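Local structure of N-acetylglucosamine 2-epimerase (Xylella fastidiosa, 3GT5) at residues A[274-285]-A[328-338]. The protein probably acts as a sugar isomerase, perhaps epimerising N-acetylglucosamine or a related sugar at carbon 2. Residues are numbered along the deposited sequence; the frame is centred on the assembly and turned at random.
Sequences RSLFDVAVARSW and DERYWQWYDRL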
# COMPACT_ATOMS: atom_id res chain seq x y z
N ARG A 274 -16.11 10.13 0.08
CA ARG A 274 -16.59 10.80 -1.17
C ARG A 274 -15.87 12.14 -1.38
O ARG A 274 -15.44 12.46 -2.49
CB ARG A 274 -18.11 10.99 -1.15
CG ARG A 274 -18.88 9.68 -1.14
CD ARG A 274 -20.37 9.88 -1.35
NE ARG A 274 -20.60 10.43 -2.69
CZ ARG A 274 -21.76 10.38 -3.35
NH1 ARG A 274 -22.82 9.82 -2.80
NH2 ARG A 274 -21.84 10.93 -4.57
N SER A 275 -15.68 12.90 -0.31
CA SER A 275 -15.00 14.22 -0.41
C SER A 275 -13.54 14.04 -0.87
O SER A 275 -13.04 14.81 -1.70
CB SER A 275 -15.07 15.02 0.92
OG SER A 275 -14.16 14.53 1.93
N LEU A 276 -12.86 13.02 -0.33
CA LEU A 276 -11.47 12.79 -0.68
C LEU A 276 -11.33 12.35 -2.15
O LEU A 276 -10.47 12.84 -2.91
CB LEU A 276 -10.85 11.72 0.22
CG LEU A 276 -10.68 12.17 1.69
CD1 LEU A 276 -10.17 11.03 2.60
CD2 LEU A 276 -9.73 13.41 1.80
N PHE A 277 -12.17 11.38 -2.51
CA PHE A 277 -12.09 10.79 -3.85
C PHE A 277 -12.45 11.86 -4.92
O PHE A 277 -11.70 12.04 -5.89
CB PHE A 277 -12.99 9.59 -3.97
CG PHE A 277 -12.99 8.95 -5.35
CD1 PHE A 277 -12.23 7.84 -5.58
CD2 PHE A 277 -13.73 9.48 -6.39
CE1 PHE A 277 -12.17 7.23 -6.83
CE2 PHE A 277 -13.69 8.87 -7.66
CZ PHE A 277 -12.91 7.75 -7.86
N ASP A 278 -13.56 12.57 -4.71
CA ASP A 278 -14.14 13.46 -5.75
C ASP A 278 -13.15 14.57 -6.05
O ASP A 278 -12.87 14.86 -7.21
CB ASP A 278 -15.49 14.08 -5.32
CG ASP A 278 -16.62 13.04 -5.14
OD1 ASP A 278 -16.48 11.83 -5.47
OD2 ASP A 278 -17.68 13.47 -4.61
N VAL A 279 -12.62 15.19 -5.01
CA VAL A 279 -11.64 16.26 -5.18
C VAL A 279 -10.35 15.76 -5.80
O VAL A 279 -9.83 16.39 -6.75
CB VAL A 279 -11.34 16.96 -3.84
CG1 VAL A 279 -10.15 17.92 -3.99
CG2 VAL A 279 -12.58 17.67 -3.37
N ALA A 280 -9.83 14.63 -5.31
CA ALA A 280 -8.56 14.08 -5.82
C ALA A 280 -8.61 13.78 -7.32
O ALA A 280 -7.67 14.12 -8.06
CB ALA A 280 -8.16 12.80 -5.03
N VAL A 281 -9.67 13.13 -7.79
CA VAL A 281 -9.71 12.77 -9.21
C VAL A 281 -10.00 14.02 -10.07
O VAL A 281 -9.47 14.10 -11.18
CB VAL A 281 -10.67 11.57 -9.53
CG1 VAL A 281 -10.24 10.38 -8.71
CG2 VAL A 281 -12.17 11.92 -9.25
N ALA A 282 -10.78 14.98 -9.56
CA ALA A 282 -11.03 16.25 -10.30
C ALA A 282 -9.72 16.99 -10.55
O ALA A 282 -9.45 17.52 -11.65
CB ALA A 282 -12.02 17.17 -9.52
N ARG A 283 -8.92 17.08 -9.52
CA ARG A 283 -7.66 17.78 -9.61
C ARG A 283 -6.61 17.06 -10.42
O ARG A 283 -5.72 17.73 -10.97
CB ARG A 283 -7.07 18.03 -8.24
CG ARG A 283 -7.92 18.87 -7.35
CD ARG A 283 -7.45 20.34 -7.17
NE ARG A 283 -8.33 20.92 -6.16
CZ ARG A 283 -8.07 21.12 -4.85
NH1 ARG A 283 -6.88 20.93 -4.29
NH2 ARG A 283 -9.05 21.59 -4.09
N SER A 284 -6.65 15.72 -10.49
CA SER A 284 -5.48 14.98 -11.04
C SER A 284 -5.71 14.17 -12.32
O SER A 284 -4.75 13.74 -12.89
CB SER A 284 -4.88 14.04 -9.98
OG SER A 284 -5.84 13.04 -9.66
N TRP A 285 -6.95 13.99 -12.77
CA TRP A 285 -7.21 13.19 -13.97
C TRP A 285 -6.80 14.00 -15.21
O TRP A 285 -7.20 15.15 -15.35
CB TRP A 285 -8.68 12.79 -14.07
CG TRP A 285 -9.02 12.04 -15.33
CD1 TRP A 285 -9.66 12.54 -16.45
CD2 TRP A 285 -8.74 10.66 -15.62
NE1 TRP A 285 -9.79 11.55 -17.40
CE2 TRP A 285 -9.24 10.40 -16.92
CE3 TRP A 285 -8.12 9.62 -14.90
CZ2 TRP A 285 -9.14 9.13 -17.52
CZ3 TRP A 285 -8.03 8.35 -15.51
CH2 TRP A 285 -8.53 8.12 -16.80
N ASP A 328 -24.13 5.29 -6.67
CA ASP A 328 -23.93 6.35 -7.64
C ASP A 328 -23.12 5.78 -8.82
O ASP A 328 -21.98 5.35 -8.66
CB ASP A 328 -23.21 7.54 -7.00
CG ASP A 328 -23.27 8.79 -7.83
OD1 ASP A 328 -23.17 8.72 -9.07
OD2 ASP A 328 -23.40 9.87 -7.22
N GLU A 329 -23.72 5.78 -10.00
CA GLU A 329 -23.15 5.14 -11.19
C GLU A 329 -21.94 5.92 -11.72
O GLU A 329 -21.13 5.36 -12.46
CB GLU A 329 -24.24 5.01 -12.28
CG GLU A 329 -23.81 4.29 -13.58
CD GLU A 329 -23.46 2.82 -13.40
OE1 GLU A 329 -22.84 2.25 -14.33
OE2 GLU A 329 -23.83 2.21 -12.35
N ARG A 330 -21.81 7.19 -11.34
CA ARG A 330 -20.65 7.96 -11.75
C ARG A 330 -19.37 7.30 -11.20
O ARG A 330 -18.31 7.40 -11.82
CB ARG A 330 -20.75 9.44 -11.30
CG ARG A 330 -21.82 10.25 -12.12
CD ARG A 330 -22.11 11.67 -11.55
NE ARG A 330 -22.49 11.66 -10.13
CZ ARG A 330 -22.58 12.75 -9.36
NH1 ARG A 330 -22.35 13.98 -9.85
NH2 ARG A 330 -22.92 12.63 -8.08
N TYR A 331 -19.47 6.62 -10.04
CA TYR A 331 -18.31 5.89 -9.50
C TYR A 331 -17.94 4.66 -10.34
O TYR A 331 -16.77 4.34 -10.48
CB TYR A 331 -18.48 5.53 -8.02
CG TYR A 331 -18.44 6.74 -7.12
CD1 TYR A 331 -17.35 7.59 -7.09
CD2 TYR A 331 -19.53 7.03 -6.27
CE1 TYR A 331 -17.33 8.70 -6.27
CE2 TYR A 331 -19.52 8.16 -5.43
CZ TYR A 331 -18.42 8.99 -5.44
OH TYR A 331 -18.40 10.10 -4.62
N TRP A 332 -18.91 3.97 -10.93
CA TRP A 332 -18.57 2.89 -11.85
C TRP A 332 -17.97 3.42 -13.15
O TRP A 332 -17.11 2.76 -13.73
CB TRP A 332 -19.77 1.98 -12.15
CG TRP A 332 -20.09 0.96 -11.06
CD1 TRP A 332 -21.29 0.80 -10.41
CD2 TRP A 332 -19.23 -0.08 -10.56
NE1 TRP A 332 -21.22 -0.24 -9.53
CE2 TRP A 332 -19.97 -0.81 -9.61
CE3 TRP A 332 -17.91 -0.45 -10.82
CZ2 TRP A 332 -19.41 -1.85 -8.87
CZ3 TRP A 332 -17.37 -1.53 -10.13
CH2 TRP A 332 -18.12 -2.21 -9.16
N GLN A 333 -18.43 4.59 -13.61
CA GLN A 333 -17.82 5.24 -14.76
C GLN A 333 -16.35 5.57 -14.46
O GLN A 333 -15.49 5.40 -15.34
CB GLN A 333 -18.62 6.46 -15.21
CG GLN A 333 -19.90 5.98 -15.86
CD GLN A 333 -21.00 6.99 -15.92
OE1 GLN A 333 -20.83 8.16 -15.54
NE2 GLN A 333 -22.16 6.54 -16.39
N TRP A 334 -16.06 6.01 -13.24
CA TRP A 334 -14.64 6.24 -12.87
C TRP A 334 -13.83 4.95 -12.91
O TRP A 334 -12.74 4.90 -13.45
CB TRP A 334 -14.50 6.91 -11.51
CG TRP A 334 -14.53 8.40 -11.64
CD1 TRP A 334 -15.52 9.24 -11.23
CD2 TRP A 334 -13.52 9.23 -12.21
NE1 TRP A 334 -15.19 10.53 -11.53
CE2 TRP A 334 -13.95 10.57 -12.11
CE3 TRP A 334 -12.26 8.98 -12.78
CZ2 TRP A 334 -13.20 11.64 -12.57
CZ3 TRP A 334 -11.52 10.03 -13.24
CH2 TRP A 334 -12.00 11.36 -13.14
N TYR A 335 -14.39 3.91 -12.31
CA TYR A 335 -13.79 2.57 -12.36
C TYR A 335 -13.42 2.15 -13.78
O TYR A 335 -12.31 1.71 -14.02
CB TYR A 335 -14.78 1.57 -11.77
CG TYR A 335 -14.29 0.15 -11.70
CD1 TYR A 335 -13.48 -0.27 -10.67
CD2 TYR A 335 -14.66 -0.78 -12.66
CE1 TYR A 335 -13.00 -1.58 -10.59
CE2 TYR A 335 -14.18 -2.09 -12.59
CZ TYR A 335 -13.37 -2.49 -11.57
OH TYR A 335 -12.91 -3.81 -11.53
N ASP A 336 -14.37 2.32 -14.69
CA ASP A 336 -14.20 1.89 -16.07
C ASP A 336 -13.13 2.71 -16.78
O ASP A 336 -12.33 2.16 -17.50
CB ASP A 336 -15.51 2.02 -16.88
CG ASP A 336 -16.58 1.00 -16.49
OD1 ASP A 336 -16.36 -0.01 -15.76
OD2 ASP A 336 -17.72 1.21 -16.96
N ARG A 337 -13.09 4.01 -16.57
CA ARG A 337 -12.07 4.82 -17.25
C ARG A 337 -10.66 4.61 -16.70
O ARG A 337 -9.67 4.67 -17.45
CB ARG A 337 -12.48 6.31 -17.37
CG ARG A 337 -12.36 7.19 -16.16
CD ARG A 337 -12.69 8.70 -16.55
NE ARG A 337 -14.07 8.88 -17.06
CZ ARG A 337 -15.19 9.11 -16.34
NH1 ARG A 337 -15.19 9.22 -15.01
NH2 ARG A 337 -16.35 9.25 -16.96
N LEU A 338 -10.58 4.36 -15.39
CA LEU A 338 -9.29 4.06 -14.77
C LEU A 338 -8.76 2.75 -15.34
O LEU A 338 -7.60 2.65 -15.70
CB LEU A 338 -9.42 3.99 -13.23
CG LEU A 338 -9.49 5.40 -12.60
CD1 LEU A 338 -10.08 5.32 -11.19
CD2 LEU A 338 -8.14 6.07 -12.53
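An aromatic cluster of F277, W285, Y331 and W334 joins two helices of the (alpha/alpha)-barrel of the N-acylglucosamine 2-epimerase family; the axes of segments 274-284 and 329-338 come within 12.7 Å and cross at 46°. Each ring in the row meets the next roughly perpendicularly: Y331 turns its edge, somewhat offset, to the face of F277, F277 its edge to the pyrrole face of W334, and W334 its benzo edge to the face of W285, planes 87° apart. V281 CG2 lies over the six-membered ring of W334 in a CH-pi contact, 3.5 Å from CZ2. With CG set between the backbone N and the carbonyl carbon, R337 lays CD over the face of W285, 3.7 Å from CZ2; the bend at chi3 then carries NH1 over the W334 face opposite V281. L338 CD2 touches W285 CZ3.

At the Y331 end the row gives way to polar groups. Y331 OH donates to the syn lone pair of D278 OD1 (2.7 Å). It also accepts from R274 NE at 2.9 Å, a bent bond tilted from the guanidinium plane, so two bonds hold its oxygen. R274 NH2 adds a weak, long salt bridge to D328 OD2 (3.3 Å). At the N-cap of the second helix, D328 OD1 accepts from R330 N, the capping bond, and from NE, while OD2 takes NH2; the carboxylate probably offsets the close approach of the two arginines.

Helix 309-326 packs against both segments, L322 meeting F277, and A323 and S326 meeting Y331, while T251 of helix 247-263 packs against F277.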